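PDB 1WDE: diphthine synthase, which probably catalyses the S-adenosyl-L-methionine-dependent trimethylation of a modified histidine of elongation factor 2, the second step of diphthamide biosynthesis. Local coordinates for residues A[6-12]-A[82-88]; A[74-80]-A[106-112]; A[188-192]-A[232-236]; A[191-195]-A[206-210]. All coordinates share one frame; numbering follows the deposited sequence.

Contact 1 of 4, residues A[6-12]-A[82-88]; sequences EAVTLLL and LDAVVAV
Thr9 to Leu12 and Val85 to Val88 run side by side as parallel strands, their short axes inclined by 21°. Four backbone bonds join them in the alternating pattern of a parallel pair. Thr9 N donates to Ala84 O (2.7 Å) and Leu11 N to Val86 O (2.7 Å); in return Thr9 O accepts from Val86 N (2.8 Å) and Leu11 O from Val88 N (2.8 Å). Just before the strands Val8 CA makes a CA-H...O contact with Ala84 O (3.1 Å), Val8 CG2 packs on the backbone of Asp83, and Thr9 OG1 turns back to bond Ala7 O within segment 6-12. The two strands are neighbours in the interior of the five-stranded parallel sheet of the N-terminal half, in the tetrapyrrole methylase fold; strand 113-117 pairs with the far edge of 9-14. Side chains alternate between the faces. On the face of Thr9, Leu11, Val85 and Ala87, Leu11 CD1 leans obliquely onto Val85 CG1 at 3.9 Å. Val85 has CG1 opposite its backbone N (chi1 -168°), which turns that methyl to Leu11 and leaves CG2 facing the carboxylate end of Glu6. With alanine at Val85, a gap is likely to open next to Leu11 CD1, and the methyl against which the Glu6 carboxylate end lies would be gone. On the other face Leu12 CD2 lies alongside Val88, pointing the same way and 3.7 Å from Val88 CB, while Leu10 CD1 meets Val88 CG2 at 3.9 Å. Leu10 and Leu12 also carry helix 100-109 on this face.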
# COMPACT_ATOMS: atom_id res chain seq x y z
N GLU A 6 26.01 -17.34 17.82
CA GLU A 6 24.74 -16.81 17.24
C GLU A 6 24.57 -17.18 15.77
O GLU A 6 24.78 -16.35 14.88
CB GLU A 6 24.70 -15.28 17.39
CG GLU A 6 23.68 -14.78 18.39
CD GLU A 6 22.27 -15.20 18.02
OE1 GLU A 6 21.85 -14.92 16.88
OE2 GLU A 6 21.58 -15.80 18.87
N ALA A 7 24.18 -18.43 15.52
CA ALA A 7 23.97 -18.94 14.16
C ALA A 7 23.19 -17.95 13.31
O ALA A 7 22.42 -17.14 13.83
CB ALA A 7 23.24 -20.29 14.21
N VAL A 8 23.39 -18.02 12.00
CA VAL A 8 22.73 -17.11 11.06
C VAL A 8 21.26 -16.87 11.39
O VAL A 8 20.43 -17.78 11.34
CB VAL A 8 22.82 -17.63 9.61
CG1 VAL A 8 22.49 -16.50 8.65
CG2 VAL A 8 24.20 -18.20 9.33
N THR A 9 20.94 -15.62 11.73
CA THR A 9 19.57 -15.22 12.05
C THR A 9 19.19 -13.96 11.28
O THR A 9 19.93 -12.98 11.26
CB THR A 9 19.40 -14.98 13.56
OG1 THR A 9 19.65 -16.20 14.26
CG2 THR A 9 17.98 -14.52 13.86
N LEU A 10 18.02 -14.00 10.64
CA LEU A 10 17.54 -12.87 9.86
C LEU A 10 16.42 -12.15 10.59
O LEU A 10 15.47 -12.77 11.08
CB LEU A 10 17.05 -13.36 8.50
CG LEU A 10 16.32 -12.34 7.62
CD1 LEU A 10 17.25 -11.23 7.20
CD2 LEU A 10 15.75 -13.05 6.40
N LEU A 11 16.53 -10.82 10.66
CA LEU A 11 15.51 -10.02 11.31
C LEU A 11 14.87 -9.13 10.26
O LEU A 11 15.53 -8.27 9.69
CB LEU A 11 16.14 -9.14 12.40
CG LEU A 11 16.99 -9.82 13.47
CD1 LEU A 11 17.39 -8.79 14.54
CD2 LEU A 11 16.21 -10.96 14.09
N LEU A 12 13.58 -9.37 9.98
CA LEU A 12 12.84 -8.54 9.03
C LEU A 12 12.11 -7.54 9.91
O LEU A 12 11.10 -7.87 10.52
CB LEU A 12 11.83 -9.37 8.23
CG LEU A 12 12.38 -10.19 7.06
CD1 LEU A 12 11.21 -10.64 6.20
CD2 LEU A 12 13.33 -9.36 6.24
N LEU A 82 28.97 -16.90 7.38
CA LEU A 82 29.54 -16.97 8.62
C LEU A 82 28.35 -17.41 9.45
O LEU A 82 27.69 -18.37 9.05
CB LEU A 82 30.38 -15.75 8.78
CG LEU A 82 31.71 -16.32 8.26
CD1 LEU A 82 32.95 -15.45 8.33
CD2 LEU A 82 32.06 -17.60 9.03
N ASP A 83 28.07 -16.81 10.53
CA ASP A 83 26.90 -17.16 11.40
C ASP A 83 26.67 -15.91 12.15
O ASP A 83 27.44 -15.60 13.06
CB ASP A 83 27.22 -18.35 12.39
CG ASP A 83 27.43 -19.77 11.76
OD1 ASP A 83 28.56 -20.09 11.24
OD2 ASP A 83 26.47 -20.66 11.76
N ALA A 84 25.66 -15.19 11.79
CA ALA A 84 25.44 -13.90 12.43
C ALA A 84 23.98 -13.46 12.35
O ALA A 84 23.16 -14.06 11.66
CB ALA A 84 26.31 -12.86 11.70
N VAL A 85 23.81 -12.31 13.06
CA VAL A 85 22.48 -11.71 13.11
C VAL A 85 22.38 -10.58 12.10
O VAL A 85 23.02 -9.53 12.25
CB VAL A 85 22.19 -11.14 14.49
CG1 VAL A 85 20.71 -10.77 14.65
CG2 VAL A 85 22.55 -12.14 15.60
N VAL A 86 21.58 -10.79 11.05
CA VAL A 86 21.41 -9.78 10.01
C VAL A 86 20.00 -9.21 10.01
O VAL A 86 19.02 -9.94 10.09
CB VAL A 86 21.71 -10.37 8.61
CG1 VAL A 86 21.40 -9.36 7.53
CG2 VAL A 86 23.18 -10.76 8.52
N ALA A 87 19.90 -7.89 9.93
CA ALA A 87 18.61 -7.23 9.93
C ALA A 87 18.34 -6.52 8.61
O ALA A 87 19.25 -5.92 8.02
CB ALA A 87 18.53 -6.22 11.07
N VAL A 88 17.10 -6.63 8.13
CA VAL A 88 16.67 -5.95 6.92
C VAL A 88 15.55 -5.04 7.40
O VAL A 88 14.54 -5.51 7.94
CB VAL A 88 16.15 -6.94 5.84
CG1 VAL A 88 15.59 -6.17 4.66
CG2 VAL A 88 17.30 -7.84 5.37

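Contact 2 of 4, residues A[74-80]-A[106-112]; sequences SREIVSR and EALEAGV
Ser74 and Glu106 supply the one hydrogen bond between 74-80 and 106-112: Ser74 OG donates to Glu106 OE1 over 2.9 Å, reaching the carboxylate on its syn side and 25° out of its plane. Glu106 places CG between its backbone N and carbonyl carbon (chi1 45°) and then runs out extended, which carries the carboxylate across to the serine. The apolar contact centres on Val78. Val78 CG1 presses on the backbone of the helix at Ala107 CA (3.6 Å) and also meets Ala110 CB (3.9 Å) and Val112 CG2 (4.0 Å), so one branch touches three residues around the helix end. The other branch, CG2, passes obliquely by the aliphatic part of Glu106. Arg80 contributes a flat group: Ala110 O sits over one face of the guanidinium, 3.5 Å from its plane and over its centre. Further back along the same side chain, Arg80 CG rests on Val112 CG2 at 3.9 Å, the two side chains sliding past each other in opposite directions. The Ala110 carbonyl belongs to a Schellman motif that closes helix 100-109, with Gly111 at positive phi (88°), a bond from Gly111 N to Leu108 O and a weak one from Val112 N to Ala107 O. Leu103 of the same helix extends the apolar surface to Val78 and Ile77, while Ala107 and Val112 face Leu10 of strand 9-14, and Ala107 also meets Val114 of strand 113-117.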
# COMPACT_ATOMS: atom_id res chain seq x y z
N SER A 74 19.38 -12.05 -3.51
CA SER A 74 18.82 -12.34 -2.18
C SER A 74 19.56 -13.51 -1.54
O SER A 74 19.46 -13.75 -0.32
CB SER A 74 17.34 -12.72 -2.30
OG SER A 74 17.19 -13.83 -3.18
N ARG A 75 20.32 -14.24 -2.36
CA ARG A 75 21.05 -15.40 -1.85
C ARG A 75 22.21 -14.99 -0.93
O ARG A 75 22.71 -15.79 -0.13
CB ARG A 75 21.69 -16.31 -2.93
CG ARG A 75 21.49 -15.90 -4.37
CD ARG A 75 22.74 -16.21 -5.20
NE ARG A 75 23.48 -15.00 -5.36
CZ ARG A 75 24.72 -14.76 -4.95
NH1 ARG A 75 25.49 -15.69 -4.34
NH2 ARG A 75 25.26 -13.57 -5.09
N GLU A 76 22.64 -13.74 -1.06
CA GLU A 76 23.76 -13.23 -0.24
C GLU A 76 23.26 -12.79 1.15
O GLU A 76 23.85 -13.15 2.19
CB GLU A 76 24.43 -12.04 -0.92
CG GLU A 76 25.78 -12.40 -1.55
CD GLU A 76 26.89 -12.67 -0.52
OE1 GLU A 76 28.10 -12.89 -0.92
OE2 GLU A 76 26.61 -12.67 0.73
N ILE A 77 22.18 -12.02 1.17
CA ILE A 77 21.61 -11.53 2.44
C ILE A 77 21.31 -12.72 3.37
O ILE A 77 21.41 -12.61 4.60
CB ILE A 77 20.33 -10.74 2.21
CG1 ILE A 77 20.60 -9.33 1.68
CG2 ILE A 77 19.50 -10.57 3.48
CD1 ILE A 77 21.45 -9.32 0.41
N VAL A 78 20.94 -13.83 2.76
CA VAL A 78 20.67 -15.07 3.51
C VAL A 78 22.01 -15.62 3.99
O VAL A 78 22.15 -16.83 4.22
CB VAL A 78 19.97 -16.10 2.63
CG1 VAL A 78 19.53 -17.34 3.42
CG2 VAL A 78 18.71 -15.57 1.95
N SER A 79 22.92 -14.69 4.10
CA SER A 79 24.32 -14.90 4.52
C SER A 79 24.52 -16.16 5.42
O SER A 79 24.54 -16.06 6.66
CB SER A 79 24.79 -13.67 5.31
OG SER A 79 26.14 -13.82 5.71
N ARG A 80 24.67 -17.32 4.73
CA ARG A 80 24.93 -18.68 5.36
C ARG A 80 26.41 -19.03 5.13
O ARG A 80 26.77 -20.13 4.64
CB ARG A 80 24.03 -19.75 4.71
CG ARG A 80 23.02 -20.39 5.68
CD ARG A 80 23.61 -20.69 7.06
NE ARG A 80 22.86 -21.72 7.79
CZ ARG A 80 22.93 -23.03 7.52
NH1 ARG A 80 23.72 -23.49 6.54
NH2 ARG A 80 22.25 -23.98 8.19
N GLU A 106 13.21 -18.28 1.69
CA GLU A 106 14.46 -18.90 1.29
C GLU A 106 15.40 -19.03 2.49
O GLU A 106 16.14 -20.02 2.63
CB GLU A 106 15.11 -18.12 0.14
CG GLU A 106 15.15 -16.61 0.31
CD GLU A 106 15.46 -15.91 -1.01
OE1 GLU A 106 16.56 -16.16 -1.57
OE2 GLU A 106 14.62 -15.12 -1.48
N ALA A 107 15.36 -18.04 3.37
CA ALA A 107 16.18 -18.07 4.57
C ALA A 107 15.76 -19.28 5.40
O ALA A 107 16.58 -20.12 5.76
CB ALA A 107 15.98 -16.79 5.37
N LEU A 108 14.46 -19.38 5.69
CA LEU A 108 13.94 -20.50 6.45
C LEU A 108 14.35 -21.83 5.84
O LEU A 108 14.80 -22.73 6.54
CB LEU A 108 12.41 -20.42 6.55
CG LEU A 108 11.83 -19.39 7.53
CD1 LEU A 108 10.34 -19.11 7.23
CD2 LEU A 108 12.02 -19.91 8.94
N GLU A 109 14.21 -21.95 4.52
CA GLU A 109 14.56 -23.18 3.83
C GLU A 109 16.06 -23.43 3.84
O GLU A 109 16.51 -24.58 3.77
CB GLU A 109 14.06 -23.16 2.38
CG GLU A 109 12.55 -23.13 2.23
CD GLU A 109 12.10 -23.61 0.86
OE1 GLU A 109 12.69 -23.16 -0.15
OE2 GLU A 109 11.15 -24.42 0.80
N ALA A 110 16.83 -22.35 3.91
CA ALA A 110 18.29 -22.44 3.93
C ALA A 110 18.83 -22.61 5.35
O ALA A 110 20.01 -22.40 5.60
CB ALA A 110 18.90 -21.19 3.30
N GLY A 111 17.95 -22.98 6.28
CA GLY A 111 18.36 -23.20 7.66
C GLY A 111 18.35 -22.02 8.61
O GLY A 111 18.31 -22.23 9.83
N VAL A 112 18.38 -20.80 8.08
CA VAL A 112 18.38 -19.58 8.91
C VAL A 112 17.11 -19.33 9.72
O VAL A 112 16.00 -19.53 9.22
CB VAL A 112 18.64 -18.33 8.03
CG1 VAL A 112 18.71 -17.08 8.91
CG2 VAL A 112 19.92 -18.50 7.23

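Contact 3 of 4, residues A[188-192]-A[232-236]; sequences VSLLL and LERLS
Ser189 OG comes within 2.9 Å of Ser236 O across the contact, although its hydrogen bond runs back along its own helix to Gly185 O. This is a helix-helix contact in the C-terminal half: the long helix 184-202 meets the short helix 232-236, which follows strand 225-229 of the mixed sheet. The short axes pass 9.1 Å apart, with 129° between their directions. Val188 is the main wedge. Val188 CG1 points at the backbone of the second helix, 3.5 Å from Leu232 O and 3.7 Å from Ser236 CB, with the CB of Leu232 close by. Val188 CG2 touches Leu235 CD2 at 3.9 Å, the two side chains crossing at about a right angle. Replacing Val188 by alanine would probably open a gap between the helices, taking from Leu235 CD2 and Ser236 CB the methyls they pack on here. Val188 also touches Ile247 of strand 246-249, and Leu232 touches Ile249 of the same strand, so both helices pack on the mixed sheet. Leu192 lies one turn further on, set by chi1 -62° with CG beside its backbone N; Leu192 CD1 faces the second helix, 3.7 Å from Ser236 CB.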
# COMPACT_ATOMS: atom_id res chain seq x y z
N VAL A 188 -5.07 7.40 -11.12
CA VAL A 188 -6.49 7.20 -11.38
C VAL A 188 -6.82 7.31 -12.86
O VAL A 188 -7.65 6.56 -13.36
CB VAL A 188 -7.34 8.22 -10.57
CG1 VAL A 188 -8.81 8.03 -10.86
CG2 VAL A 188 -7.08 8.03 -9.08
N SER A 189 -6.18 8.23 -13.57
CA SER A 189 -6.46 8.37 -15.01
C SER A 189 -6.23 7.10 -15.80
O SER A 189 -7.07 6.71 -16.62
CB SER A 189 -5.61 9.49 -15.63
OG SER A 189 -6.17 10.75 -15.32
N LEU A 190 -5.09 6.46 -15.57
CA LEU A 190 -4.78 5.23 -16.27
C LEU A 190 -5.69 4.11 -15.77
O LEU A 190 -5.99 3.17 -16.51
CB LEU A 190 -3.30 4.85 -16.07
CG LEU A 190 -2.88 3.48 -16.63
CD1 LEU A 190 -3.19 3.39 -18.13
CD2 LEU A 190 -1.39 3.28 -16.36
N LEU A 191 -6.13 4.20 -14.52
CA LEU A 191 -7.04 3.18 -13.96
C LEU A 191 -8.36 3.30 -14.75
O LEU A 191 -8.93 2.30 -15.18
CB LEU A 191 -7.32 3.47 -12.48
CG LEU A 191 -7.82 2.39 -11.50
CD1 LEU A 191 -8.80 3.01 -10.50
CD2 LEU A 191 -8.47 1.25 -12.22
N LEU A 192 -8.84 4.53 -14.93
CA LEU A 192 -10.09 4.74 -15.65
C LEU A 192 -9.95 4.32 -17.12
O LEU A 192 -10.90 3.81 -17.71
CB LEU A 192 -10.55 6.19 -15.51
CG LEU A 192 -10.84 6.59 -14.05
CD1 LEU A 192 -11.30 8.04 -13.98
CD2 LEU A 192 -11.92 5.66 -13.48
N LEU A 232 -14.18 9.35 -8.77
CA LEU A 232 -12.80 9.12 -9.18
C LEU A 232 -12.54 9.95 -10.44
O LEU A 232 -11.41 10.30 -10.76
CB LEU A 232 -12.56 7.62 -9.47
CG LEU A 232 -12.31 6.71 -8.26
CD1 LEU A 232 -12.20 5.25 -8.70
CD2 LEU A 232 -11.02 7.15 -7.54
N GLU A 233 -13.61 10.26 -11.17
CA GLU A 233 -13.49 11.07 -12.38
C GLU A 233 -12.89 12.42 -11.97
O GLU A 233 -11.95 12.92 -12.58
CB GLU A 233 -14.89 11.27 -12.99
CG GLU A 233 -14.93 12.05 -14.29
CD GLU A 233 -14.14 11.40 -15.38
OE1 GLU A 233 -13.12 11.99 -15.80
OE2 GLU A 233 -14.52 10.29 -15.82
N ARG A 234 -13.44 13.01 -10.91
CA ARG A 234 -12.96 14.29 -10.41
C ARG A 234 -11.50 14.21 -9.96
O ARG A 234 -10.72 15.12 -10.21
CB ARG A 234 -13.81 14.77 -9.23
CG ARG A 234 -15.15 15.38 -9.62
CD ARG A 234 -15.71 16.21 -8.48
NE ARG A 234 -14.78 17.28 -8.10
CZ ARG A 234 -14.95 18.09 -7.06
NH1 ARG A 234 -16.01 17.96 -6.28
NH2 ARG A 234 -14.05 19.03 -6.80
N LEU A 235 -11.14 13.13 -9.27
CA LEU A 235 -9.78 12.97 -8.78
C LEU A 235 -8.79 12.78 -9.91
O LEU A 235 -7.66 13.25 -9.83
CB LEU A 235 -9.70 11.77 -7.83
CG LEU A 235 -8.34 11.41 -7.21
CD1 LEU A 235 -7.74 12.63 -6.50
CD2 LEU A 235 -8.56 10.28 -6.20
N SER A 236 -9.22 12.08 -10.96
CA SER A 236 -8.36 11.77 -12.09
C SER A 236 -7.76 12.99 -12.78
O SER A 236 -6.70 12.89 -13.39
CB SER A 236 -9.13 10.96 -13.14
OG SER A 236 -10.16 11.74 -13.71

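Contact 4 of 4, residues A[191-195]-A[206-210]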
# COMPACT_ATOMS: atom_id res chain seq x y z
N LEU A 191 -6.13 4.20 -14.52
CA LEU A 191 -7.04 3.18 -13.96
C LEU A 191 -8.36 3.30 -14.75
O LEU A 191 -8.93 2.30 -15.18
CB LEU A 191 -7.32 3.47 -12.48
CG LEU A 191 -7.82 2.39 -11.50
CD1 LEU A 191 -8.80 3.01 -10.50
CD2 LEU A 191 -8.47 1.25 -12.22
N LEU A 192 -8.84 4.53 -14.93
CA LEU A 192 -10.09 4.74 -15.65
C LEU A 192 -9.95 4.32 -17.12
O LEU A 192 -10.90 3.81 -17.71
CB LEU A 192 -10.55 6.19 -15.51
CG LEU A 192 -10.84 6.59 -14.05
CD1 LEU A 192 -11.30 8.04 -13.98
CD2 LEU A 192 -11.92 5.66 -13.48
N GLU A 193 -8.77 4.52 -17.70
CA GLU A 193 -8.59 4.09 -19.08
C GLU A 193 -8.69 2.56 -19.10
O GLU A 193 -9.27 1.99 -20.02
CB GLU A 193 -7.23 4.54 -19.64
CG GLU A 193 -6.87 3.89 -20.99
CD GLU A 193 -7.95 4.09 -22.05
OE1 GLU A 193 -7.87 3.41 -23.10
OE2 GLU A 193 -8.86 4.91 -21.84
N ALA A 194 -8.14 1.91 -18.07
CA ALA A 194 -8.20 0.44 -17.96
C ALA A 194 -9.64 -0.02 -17.79
O ALA A 194 -10.05 -1.05 -18.33
CB ALA A 194 -7.36 -0.05 -16.73
N ASP A 195 -10.41 0.73 -17.01
CA ASP A 195 -11.80 0.40 -16.78
C ASP A 195 -12.60 0.43 -18.07
O ASP A 195 -13.40 -0.47 -18.33
CB ASP A 195 -12.40 1.37 -15.77
CG ASP A 195 -13.81 0.98 -15.36
OD1 ASP A 195 -14.12 -0.24 -15.30
OD2 ASP A 195 -14.62 1.89 -15.07
N ALA A 206 -18.68 1.15 -18.22
CA ALA A 206 -17.52 1.44 -17.37
C ALA A 206 -18.11 2.18 -16.18
O ALA A 206 -18.85 3.16 -16.36
CB ALA A 206 -16.52 2.30 -18.10
N LEU A 207 -17.79 1.75 -14.96
CA LEU A 207 -18.37 2.37 -13.78
C LEU A 207 -17.46 2.99 -12.73
O LEU A 207 -17.92 3.79 -11.93
CB LEU A 207 -19.29 1.36 -13.07
CG LEU A 207 -20.42 0.81 -13.94
CD1 LEU A 207 -21.01 -0.41 -13.27
CD2 LEU A 207 -21.47 1.90 -14.16
N LEU A 208 -16.19 2.63 -12.72
CA LEU A 208 -15.28 3.17 -11.71
C LEU A 208 -15.19 4.69 -11.60
O LEU A 208 -15.10 5.23 -10.49
CB LEU A 208 -13.89 2.55 -11.89
CG LEU A 208 -13.83 1.00 -11.89
CD1 LEU A 208 -12.36 0.52 -11.90
CD2 LEU A 208 -14.52 0.45 -10.62
N ALA A 209 -15.23 5.40 -12.73
CA ALA A 209 -15.11 6.86 -12.72
C ALA A 209 -16.20 7.50 -11.87
O ALA A 209 -15.98 8.54 -11.23
CB ALA A 209 -15.18 7.39 -14.15
N ARG A 210 -17.36 6.86 -11.85
CA ARG A 210 -18.51 7.33 -11.09
C ARG A 210 -18.54 7.02 -9.59
O ARG A 210 -19.42 7.48 -8.86
CB ARG A 210 -19.78 6.78 -11.72
CG ARG A 210 -20.13 7.38 -13.08
CD ARG A 210 -21.64 7.33 -13.25
NE ARG A 210 -22.09 6.04 -13.74
CZ ARG A 210 -23.29 5.52 -13.51
NH1 ARG A 210 -24.20 6.15 -12.77
NH2 ARG A 210 -23.60 4.37 -14.07
O HOH W 1 -15.07 4.40 -15.48
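Leu191 opens the contact by laying CD2 against Leu208 CD1 at 4.0 Å, the two side chains crossing at about a right angle. Here the chain has folded back after helix 184-202: the connection to strand 213-217 of the mixed sheet passes along the helix and forms a 3-10 turn, 208-210, against it. Leu192 turns its second methyl, CD2, onto the start of that turn. Leu192 CD2 lies 3.4 Å from Ala209 N, and its 3.5 Å approach to Ala209 CA is tighter than usual carbon contact; Ala209 CB touches it as well. One turn after Leu191 comes Asp195, the polar centre of the contact. With CG opposite the backbone N (chi1 -174°), its carboxylate reaches over to the turn, where Leu208 N donates to Asp195 OD2 across 2.9 Å. The bond is bent (141° at the hydrogen) and arrives from above the carboxylate plane, 36° out of it. The carboxylate also lies against the leucine side chain itself, with Asp195 CG 3.5 Å from Leu208 CG. Its other oxygen, OD1, is hydrogen-bonded to Tyr160 OH of helix 153-165, and that hydroxyl also bonds Leu207 N; both ends of this buried carboxylate are therefore held. A second bond to OD2 comes from a water that donates to Asp195 OD2 at 2.6 Å and accepts from Ala209 N at 2.9 Å, bridging the aspartate to the second N-H of the turn.

In the fold
The contacts form two pairs on opposite sides of the chain's centre. Contacts 1 and 2 have centres 9 Å apart and interlock along the chain: strand 85-90 comes between helices 74-77 and 100-109 in the sequence, and Val8 of contact 1 packs on Arg80 and Val112 of contact 2. Contacts 3 and 4, centres 7 Å apart, share Leu191 and Leu192 of helix 184-202; Glu233 N probably hydrogen-bonds Ala209 O between them. Nearest atoms of the two pairs are about 28 to 30 Å apart. Of the S-adenosyl-L-methionine residues inferred by similarity, Asp93 lies near contact 1 and Leu173 near contact 3 (side chains about 8 Å from Leu12 and about 6 Å from Val188), whereas contact 2 is away from these sites.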